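PA0821 (Pseudomonas aeruginosa, PDB 7DRG) probably acts as the immunity protein (antitoxin) that neutralises a VRR-NUC nuclease effector of the type VI secretion system. Local coordinates at residues F62-R67 and L163-D168; E147-L152 and A183-P188; R67-H72 and G123-D128. One frame throughout, in Å; residues are numbered along the deposited sequence.

Overall arrangement
The three contacts gather round one patch of antiparallel strands in the region matched by the VRR-NUC immunity family. Interaction 1 pairs helix 52-69 with helix 161-173; interaction 3 joins the end of helix 52-69 to the start of strand 126-131, its centre about 11 Å from that of interaction 1. Interaction 2 ties strand 144-151 to strand 182-186, its centre about 10 Å from interaction 3 and 15 Å from interaction 1. Interaction 3 is nested within the loop closed by interaction 1 and closes before interaction 2 opens, whereas the segments of interactions 1 and 2 alternate. Phe65 packs on Phe148, so helix 52-69 lies on the strands that interactions 2 and 3 use.

Interaction 1. Residues F62-R67 and L163-D168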
loop_
_atom_site.group_PDB
_atom_site.type_symbol
_atom_site.label_atom_id
_atom_site.label_comp_id
_atom_site.label_asym_id
_atom_site.label_seq_id
_atom_site.Cartn_x
_atom_site.Cartn_y
_atom_site.Cartn_z
ATOM N N PHE B 62 35.230 -3.713 6.047
ATOM C CA PHE B 62 34.700 -3.178 7.292
ATOM C C PHE B 62 35.514 -1.988 7.781
ATOM O O PHE B 62 34.943 -1.025 8.308
ATOM C CB PHE B 62 34.627 -4.264 8.366
ATOM C CG PHE B 62 33.949 -3.804 9.626
ATOM C CD1 PHE B 62 32.619 -3.414 9.596
ATOM C CD2 PHE B 62 34.633 -3.743 10.828
ATOM C CE1 PHE B 62 31.977 -2.971 10.738
ATOM C CE2 PHE B 62 33.986 -3.305 11.982
ATOM C CZ PHE B 62 32.657 -2.924 11.930
ATOM N N ASP B 63 36.846 -2.025 7.627
ATOM C CA ASP B 63 37.656 -0.869 8.012
ATOM C C ASP B 63 37.197 0.388 7.278
ATOM O O ASP B 63 37.061 1.459 7.878
ATOM C CB ASP B 63 39.133 -1.125 7.711
ATOM C CG ASP B 63 39.792 -2.093 8.679
ATOM O OD1 ASP B 63 39.248 -2.333 9.779
ATOM O OD2 ASP B 63 40.886 -2.594 8.330
ATOM N N GLU B 64 36.970 0.263 5.968
ATOM C CA GLU B 64 36.487 1.377 5.153
ATOM C C GLU B 64 35.131 1.875 5.634
ATOM O O GLU B 64 34.888 3.086 5.722
ATOM C CB GLU B 64 36.376 0.931 3.703
ATOM C CG GLU B 64 37.541 1.220 2.836
ATOM C CD GLU B 64 37.151 1.131 1.378
ATOM O OE1 GLU B 64 37.088 0.001 0.855
ATOM O OE2 GLU B 64 36.880 2.191 0.772
ATOM N N PHE B 65 34.220 0.944 5.912
ATOM C CA PHE B 65 32.882 1.306 6.359
ATOM C C PHE B 65 32.920 1.926 7.749
ATOM O O PHE B 65 32.240 2.924 8.016
ATOM C CB PHE B 65 31.998 0.061 6.336
ATOM C CG PHE B 65 30.628 0.266 6.903
ATOM C CD1 PHE B 65 29.631 0.845 6.137
ATOM C CD2 PHE B 65 30.334 -0.138 8.199
ATOM C CE1 PHE B 65 28.356 1.020 6.657
ATOM C CE2 PHE B 65 29.054 0.032 8.720
ATOM C CZ PHE B 65 28.077 0.620 7.944
ATOM N N GLU B 66 33.729 1.352 8.638
ATOM C CA GLU B 66 33.754 1.796 10.025
ATOM C C GLU B 66 34.319 3.204 10.154
ATOM O O GLU B 66 33.968 3.919 11.101
ATOM C CB GLU B 66 34.555 0.802 10.869
ATOM C CG GLU B 66 34.367 0.936 12.360
ATOM C CD GLU B 66 35.082 -0.156 13.138
ATOM O OE1 GLU B 66 36.256 -0.445 12.815
ATOM O OE2 GLU B 66 34.469 -0.725 14.073
ATOM N N ARG B 67 35.189 3.625 9.225
ATOM C CA ARG B 67 35.663 5.006 9.262
ATOM C C ARG B 67 34.500 5.984 9.191
ATOM O O ARG B 67 34.536 7.043 9.831
ATOM C CB ARG B 67 36.649 5.272 8.123
ATOM C CG ARG B 67 37.290 6.652 8.204
ATOM C CD ARG B 67 38.237 6.927 7.041
ATOM N NE ARG B 67 37.543 6.893 5.756
ATOM C CZ ARG B 67 36.845 7.905 5.253
ATOM N NH1 ARG B 67 36.744 9.046 5.925
ATOM N NH2 ARG B 67 36.244 7.774 4.078
ATOM N N LEU B 163 28.869 5.264 -2.795
ATOM C CA LEU B 163 29.267 4.796 -4.112
ATOM C C LEU B 163 30.711 4.295 -4.109
ATOM O O LEU B 163 31.002 3.222 -4.649
ATOM C CB LEU B 163 29.077 5.937 -5.115
ATOM C CG LEU B 163 29.590 5.746 -6.534
ATOM C CD1 LEU B 163 28.924 4.553 -7.178
ATOM C CD2 LEU B 163 29.330 7.027 -7.331
ATOM N N GLN B 164 31.621 5.045 -3.478
ATOM C CA GLN B 164 33.010 4.610 -3.382
ATOM C C GLN B 164 33.131 3.282 -2.639
ATOM O O GLN B 164 33.912 2.410 -3.034
ATOM C CB GLN B 164 33.847 5.686 -2.689
ATOM C CG GLN B 164 35.338 5.403 -2.716
ATOM C CD GLN B 164 35.932 5.580 -4.102
ATOM O OE1 GLN B 164 35.950 6.690 -4.644
ATOM N NE2 GLN B 164 36.403 4.486 -4.691
ATOM N N LEU B 165 32.365 3.110 -1.561
ATOM C CA LEU B 165 32.387 1.840 -0.838
ATOM C C LEU B 165 31.929 0.697 -1.732
ATOM O O LEU B 165 32.547 -0.373 -1.756
ATOM C CB LEU B 165 31.505 1.910 0.414
ATOM C CG LEU B 165 31.892 2.856 1.545
ATOM C CD1 LEU B 165 30.839 2.774 2.650
ATOM C CD2 LEU B 165 33.282 2.532 2.087
ATOM N N PHE B 166 30.824 0.900 -2.462
ATOM C CA PHE B 166 30.280 -0.180 -3.280
ATOM C C PHE B 166 31.289 -0.635 -4.330
ATOM O O PHE B 166 31.485 -1.840 -4.533
ATOM C CB PHE B 166 28.962 0.264 -3.929
ATOM C CG PHE B 166 28.169 -0.864 -4.515
ATOM C CD1 PHE B 166 27.339 -1.628 -3.709
ATOM C CD2 PHE B 166 28.246 -1.165 -5.866
ATOM C CE1 PHE B 166 26.611 -2.674 -4.248
ATOM C CE2 PHE B 166 27.520 -2.205 -6.404
ATOM C CZ PHE B 166 26.695 -2.959 -5.590
ATOM N N ILE B 167 31.957 0.315 -4.985
ATOM C CA ILE B 167 32.971 -0.041 -5.972
ATOM C C ILE B 167 34.177 -0.689 -5.299
ATOM O O ILE B 167 34.702 -1.698 -5.782
ATOM C CB ILE B 167 33.377 1.198 -6.786
ATOM C CG1 ILE B 167 32.151 1.869 -7.415
ATOM C CG2 ILE B 167 34.409 0.816 -7.838
ATOM C CD1 ILE B 167 31.269 0.938 -8.198
ATOM N N ASP B 168 34.647 -0.112 -4.190
ATOM C CA ASP B 168 35.795 -0.680 -3.487
ATOM C C ASP B 168 35.512 -2.104 -3.036
ATOM O O ASP B 168 36.380 -2.980 -3.142
ATOM C CB ASP B 168 36.169 0.182 -2.281
ATOM C CG ASP B 168 36.906 1.462 -2.676
ATOM O OD1 ASP B 168 37.171 1.654 -3.874
ATOM O OD2 ASP B 168 37.207 2.285 -1.783
#
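Glu64 reaches from helix 52-69 across to Leu165 and Asp168 on helix 161-173. Its CB rests against Leu165 CD2 at 3.8 Å, the methylene giving the leucine an apolar surface before the chain turns polar. Beyond CG the chain runs extended (chi2 -162°) and brings the carboxylate to Asp168; the two side chains cross at about a right angle, their carboxylate planes 40° apart. There Glu64 OE1 lies 3.3 Å from Asp168 CB, while Glu64 OE2 comes to 2.6 Å from Asp168 OD2, a distance suggesting that one of the acids holds a proton.

The two helices run antiparallel, 174° between their local directions, and the axes of these short segments approach to 10.6 Å. In this pair the two acids meet at the partly exposed margin, while Phe65 and Leu165 fill the buried side: Leu165 CD1 sits at the edge of the Phe65 ring, 4.2 Å from Phe65 CD1.

Basic residues of helix 161-173 would offset the negative charge, for Glu64 OE1 forms a salt bridge with Arg172 and Asp168 OD1 another with Arg171. Gln164, one turn before Asp168, also donates from NE2 to Asp168 OD1 (3.0 Å), meeting that oxygen from above the carboxylate plane.

Interaction 2. Residues E147-L152 and A183-P188; sequences EFSVPL and AYNLSP
A side-chain bridge between two strands that both pair with strand 34-46 links Ser149, on strand 144-151, to Asn185, on strand 182-186. Asn185 ND2 donates to Ser149 OG at 3.0 Å, with an N-H...O angle of 149°, and the serine oxygen lies close to the amide plane, 12° out of it. The small hydroxyl of Ser149 takes this amide N-H and also bonds Ala124 O, which suits serine to a buried place with two partners. Asparagine suits its spot because its short amide has a donor and an acceptor side by side. Its CG stands beside the backbone N (chi1 -76°), which brings the end of the side chain closer to Ser149 than the direction of its CB alone would.

The backbones of the two segments do not pair with each other: the nearest CA atoms, those of Ser149 and Asn185, are 8.6 Å apart. Instead the buried side chains connect the two strands within an antiparallel framework, where backbone bonds join Ser149 to Leu126 and Val150 to Leu40.

Asn185 ND2 is also hydrogen-bonded to Gly123 O, so both side chains grip the backbone that leads into strand 126-131. On the other branch of the amide, OD1 accepts from Arg41 NH1.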
loop_
_atom_site.group_PDB
_atom_site.type_symbol
_atom_site.label_atom_id
_atom_site.label_comp_id
_atom_site.label_asym_id
_atom_site.label_seq_id
_atom_site.Cartn_x
_atom_site.Cartn_y
_atom_site.Cartn_z
ATOM N N GLU B 147 25.963 -7.231 2.950
ATOM C CA GLU B 147 25.024 -6.123 2.819
ATOM C C GLU B 147 25.473 -4.992 3.723
ATOM O O GLU B 147 25.915 -5.227 4.850
ATOM C CB GLU B 147 23.593 -6.515 3.201
ATOM C CG GLU B 147 22.922 -7.489 2.282
ATOM C CD GLU B 147 21.412 -7.421 2.416
ATOM O OE1 GLU B 147 20.761 -6.988 1.451
ATOM O OE2 GLU B 147 20.879 -7.776 3.496
ATOM N N PHE B 148 25.349 -3.763 3.240
ATOM C CA PHE B 148 25.760 -2.632 4.051
ATOM C C PHE B 148 24.931 -1.427 3.652
ATOM O O PHE B 148 24.389 -1.363 2.547
ATOM C CB PHE B 148 27.264 -2.351 3.907
ATOM C CG PHE B 148 27.646 -1.794 2.574
ATOM C CD1 PHE B 148 27.703 -2.608 1.461
ATOM C CD2 PHE B 148 27.927 -0.444 2.432
ATOM C CE1 PHE B 148 28.051 -2.082 0.217
ATOM C CE2 PHE B 148 28.273 0.091 1.195
ATOM C CZ PHE B 148 28.333 -0.739 0.087
ATOM N N SER B 149 24.806 -0.475 4.570
ATOM C CA SER B 149 23.936 0.649 4.273
ATOM C C SER B 149 24.375 1.889 5.028
ATOM O O SER B 149 25.026 1.813 6.072
ATOM C CB SER B 149 22.477 0.327 4.622
ATOM O OG SER B 149 22.292 0.295 6.030
ATOM N N VAL B 150 23.973 3.035 4.487
ATOM C CA VAL B 150 24.131 4.330 5.145
ATOM C C VAL B 150 22.787 5.048 5.128
ATOM O O VAL B 150 21.901 4.724 4.320
ATOM C CB VAL B 150 25.212 5.194 4.453
ATOM C CG1 VAL B 150 26.562 4.462 4.395
ATOM C CG2 VAL B 150 24.740 5.622 3.052
ATOM N N PRO B 151 22.613 6.052 5.992
ATOM C CA PRO B 151 21.365 6.824 5.991
ATOM C C PRO B 151 21.220 7.667 4.737
ATOM O O PRO B 151 22.200 8.054 4.097
ATOM C CB PRO B 151 21.493 7.720 7.231
ATOM C CG PRO B 151 22.569 7.101 8.059
ATOM C CD PRO B 151 23.488 6.411 7.120
ATOM N N LEU B 152 19.966 7.965 4.399
ATOM C CA LEU B 152 19.698 8.825 3.250
ATOM C C LEU B 152 20.269 10.222 3.455
ATOM O O LEU B 152 20.767 10.840 2.506
ATOM C CB LEU B 152 18.194 8.895 2.987
ATOM C CG LEU B 152 17.496 7.580 2.638
ATOM C CD1 LEU B 152 16.050 7.851 2.234
ATOM C CD2 LEU B 152 18.206 6.843 1.526
ATOM N N ALA B 183 16.293 0.794 0.226
ATOM C CA ALA B 183 15.778 -0.418 0.851
ATOM C C ALA B 183 15.391 -0.091 2.282
ATOM O O ALA B 183 15.848 0.899 2.859
ATOM C CB ALA B 183 16.797 -1.563 0.838
ATOM N N TYR B 184 14.537 -0.936 2.847
ATOM C CA TYR B 184 14.233 -0.877 4.270
ATOM C C TYR B 184 15.081 -1.898 5.008
ATOM O O TYR B 184 15.010 -3.095 4.711
ATOM C CB TYR B 184 12.756 -1.147 4.551
ATOM C CG TYR B 184 11.891 0.037 4.253
ATOM C CD1 TYR B 184 11.780 1.086 5.157
ATOM C CD2 TYR B 184 11.224 0.139 3.042
ATOM C CE1 TYR B 184 11.007 2.190 4.868
ATOM C CE2 TYR B 184 10.437 1.237 2.751
ATOM C CZ TYR B 184 10.342 2.259 3.663
ATOM O OH TYR B 184 9.573 3.363 3.375
ATOM N N ASN B 185 15.870 -1.431 5.972
ATOM C CA ASN B 185 16.396 -2.347 6.976
ATOM C C ASN B 185 15.270 -2.661 7.944
ATOM O O ASN B 185 14.559 -1.755 8.380
ATOM C CB ASN B 185 17.574 -1.735 7.732
ATOM C CG ASN B 185 18.847 -1.733 6.923
ATOM O OD1 ASN B 185 18.994 -2.510 5.978
ATOM N ND2 ASN B 185 19.786 -0.878 7.305
ATOM N N LEU B 186 15.091 -3.937 8.267
ATOM C CA LEU B 186 14.067 -4.347 9.219
ATOM C C LEU B 186 14.707 -4.664 10.566
ATOM O O LEU B 186 15.929 -4.782 10.696
ATOM C CB LEU B 186 13.294 -5.561 8.699
ATOM C CG LEU B 186 12.691 -5.410 7.300
ATOM C CD1 LEU B 186 11.870 -6.652 6.955
ATOM C CD2 LEU B 186 11.840 -4.153 7.197
ATOM N N SER B 187 13.852 -4.797 11.576
ATOM C CA SER B 187 14.310 -5.138 12.910
ATOM C C SER B 187 15.156 -6.410 12.870
ATOM O O SER B 187 14.761 -7.390 12.224
ATOM C CB SER B 187 13.111 -5.331 13.839
ATOM O OG SER B 187 13.524 -5.970 15.036
ATOM N N PRO B 188 16.324 -6.428 13.520
ATOM C CA PRO B 188 17.175 -7.627 13.460
ATOM C C PRO B 188 16.538 -8.854 14.079
ATOM O O PRO B 188 16.891 -9.977 13.704
ATOM C CB PRO B 188 18.432 -7.203 14.236
ATOM C CG PRO B 188 18.440 -5.711 14.161
ATOM C CD PRO B 188 16.998 -5.295 14.174
#

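Interaction 3. Residues R67-H72 and G123-D128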
loop_
_atom_site.group_PDB
_atom_site.type_symbol
_atom_site.label_atom_id
_atom_site.label_comp_id
_atom_site.label_asym_id
_atom_site.label_seq_id
_atom_site.Cartn_x
_atom_site.Cartn_y
_atom_site.Cartn_z
ATOM N N ARG B 67 35.189 3.625 9.225
ATOM C CA ARG B 67 35.663 5.006 9.262
ATOM C C ARG B 67 34.500 5.984 9.191
ATOM O O ARG B 67 34.536 7.043 9.831
ATOM C CB ARG B 67 36.649 5.272 8.123
ATOM C CG ARG B 67 37.290 6.652 8.204
ATOM C CD ARG B 67 38.237 6.927 7.041
ATOM N NE ARG B 67 37.543 6.893 5.756
ATOM C CZ ARG B 67 36.845 7.905 5.253
ATOM N NH1 ARG B 67 36.744 9.046 5.925
ATOM N NH2 ARG B 67 36.244 7.774 4.078
ATOM N N LEU B 68 33.447 5.632 8.453
ATOM C CA LEU B 68 32.256 6.469 8.391
ATOM C C LEU B 68 31.280 6.178 9.520
ATOM O O LEU B 68 30.660 7.103 10.056
ATOM C CB LEU B 68 31.536 6.272 7.055
ATOM C CG LEU B 68 32.384 6.294 5.788
ATOM C CD1 LEU B 68 31.473 6.144 4.574
ATOM C CD2 LEU B 68 33.215 7.572 5.712
ATOM N N ALA B 69 31.129 4.903 9.891
ATOM C CA ALA B 69 30.008 4.464 10.714
ATOM C C ALA B 69 30.323 4.387 12.202
ATOM O O ALA B 69 29.389 4.235 12.999
ATOM C CB ALA B 69 29.529 3.085 10.247
ATOM N N GLU B 70 31.597 4.475 12.585
ATOM C CA GLU B 70 31.990 4.290 13.980
ATOM C C GLU B 70 31.190 5.127 14.973
ATOM O O GLU B 70 30.812 4.581 16.023
ATOM C CB GLU B 70 33.497 4.563 14.129
ATOM C CG GLU B 70 34.083 4.227 15.504
ATOM C CD GLU B 70 33.887 5.337 16.525
ATOM O OE1 GLU B 70 33.889 5.039 17.740
ATOM O OE2 GLU B 70 33.728 6.507 16.114
ATOM N N PRO B 71 30.890 6.410 14.730
ATOM C CA PRO B 71 30.120 7.173 15.726
ATOM C C PRO B 71 28.697 6.677 15.910
ATOM O O PRO B 71 28.042 7.089 16.876
ATOM C CB PRO B 71 30.131 8.605 15.166
ATOM C CG PRO B 71 31.227 8.638 14.181
ATOM C CD PRO B 71 31.299 7.267 13.601
ATOM N N HIS B 72 28.200 5.804 15.028
ATOM C CA HIS B 72 26.785 5.473 14.978
ATOM C C HIS B 72 26.457 4.010 15.251
ATOM O O HIS B 72 25.301 3.714 15.564
ATOM C CB HIS B 72 26.208 5.853 13.605
ATOM C CG HIS B 72 26.537 7.252 13.188
ATOM N ND1 HIS B 72 25.947 8.357 13.764
ATOM C CD2 HIS B 72 27.398 7.727 12.257
ATOM C CE1 HIS B 72 26.432 9.453 13.207
ATOM N NE2 HIS B 72 27.315 9.098 12.291
ATOM N N GLY B 123 18.054 0.002 12.069
ATOM C CA GLY B 123 18.931 1.149 12.006
ATOM C C GLY B 123 19.383 1.388 10.578
ATOM O O GLY B 123 19.394 0.481 9.746
ATOM N N ALA B 124 19.765 2.638 10.311
ATOM C CA ALA B 124 20.112 3.043 8.954
ATOM C C ALA B 124 21.551 2.724 8.575
ATOM O O ALA B 124 21.860 2.698 7.382
ATOM C CB ALA B 124 19.849 4.541 8.776
ATOM N N TRP B 125 22.425 2.468 9.546
ATOM C CA TRP B 125 23.783 2.006 9.291
ATOM C C TRP B 125 23.814 0.496 9.483
ATOM O O TRP B 125 23.319 -0.008 10.497
ATOM C CB TRP B 125 24.788 2.653 10.245
ATOM C CG TRP B 125 24.953 4.144 10.125
ATOM C CD1 TRP B 125 24.280 5.100 10.820
ATOM C CD2 TRP B 125 25.898 4.838 9.296
ATOM N NE1 TRP B 125 24.730 6.350 10.464
ATOM C CE2 TRP B 125 25.722 6.215 9.530
ATOM C CE3 TRP B 125 26.862 4.428 8.374
ATOM C CZ2 TRP B 125 26.476 7.188 8.872
ATOM C CZ3 TRP B 125 27.616 5.394 7.722
ATOM C CH2 TRP B 125 27.416 6.759 7.979
ATOM N N LEU B 126 24.390 -0.216 8.521
ATOM C CA LEU B 126 24.396 -1.674 8.543
ATOM C C LEU B 126 25.674 -2.189 7.900
ATOM O O LEU B 126 26.126 -1.646 6.889
ATOM C CB LEU B 126 23.190 -2.241 7.789
ATOM C CG LEU B 126 23.183 -3.752 7.552
ATOM C CD1 LEU B 126 22.744 -4.456 8.817
ATOM C CD2 LEU B 126 22.296 -4.125 6.365
ATOM N N PHE B 127 26.250 -3.240 8.484
ATOM C CA PHE B 127 27.294 -4.011 7.813
ATOM C C PHE B 127 27.061 -5.460 8.209
ATOM O O PHE B 127 27.225 -5.808 9.377
ATOM C CB PHE B 127 28.693 -3.535 8.215
ATOM C CG PHE B 127 29.807 -4.117 7.386
ATOM C CD1 PHE B 127 30.411 -5.317 7.748
ATOM C CD2 PHE B 127 30.280 -3.452 6.261
ATOM C CE1 PHE B 127 31.457 -5.846 7.004
ATOM C CE2 PHE B 127 31.343 -3.984 5.516
ATOM C CZ PHE B 127 31.913 -5.173 5.877
ATOM N N ASP B 128 26.671 -6.293 7.246
ATOM C CA ASP B 128 26.166 -7.633 7.531
ATOM C C ASP B 128 26.895 -8.639 6.652
ATOM O O ASP B 128 26.755 -8.599 5.426
ATOM C CB ASP B 128 24.654 -7.674 7.275
ATOM C CG ASP B 128 24.002 -8.983 7.676
ATOM O OD1 ASP B 128 24.696 -9.972 7.980
ATOM O OD2 ASP B 128 22.755 -9.013 7.686
#
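One face of the Trp125 indole is packed by Ala69 and His72, at the junction where helix 52-69 gives way to a loop beside the start of strand 126-131. The His72 ring lies nearly parallel to the five-membered ring of Trp125, the planes 5° apart, but the two are slid so far that they barely overlap; Trp125 NE1 comes over one face of the imidazole. Pro71 CB lies over the other face, so the imidazole is held between proline and indole. The six-membered ring of the indole takes a CH-pi contact from Ala69 CA, and Ala69 CB touches Trp125 CE3 at 3.5 Å. Alanine suits the place because a single methyl lets the helix end come close to the broad ring.

A backbone bond from His72 N to Ala69 O (2.8 Å) closes the turn that brings the histidine back to the indole. Leu68 adds its CB to Trp125 CZ3, while its carbonyl oxygen lies obliquely to the ring near Trp125 CH2.

The broad indole can touch several elements at once: Val150 and Pro151 of strand 144-151 also pack on it, and Tyr154 meets it edge-to-face. His72 CB makes a second CH-pi contact, over the five-membered ring and 28° off the ring normal, with His72 CB 3.5 Å from Trp125 CD1.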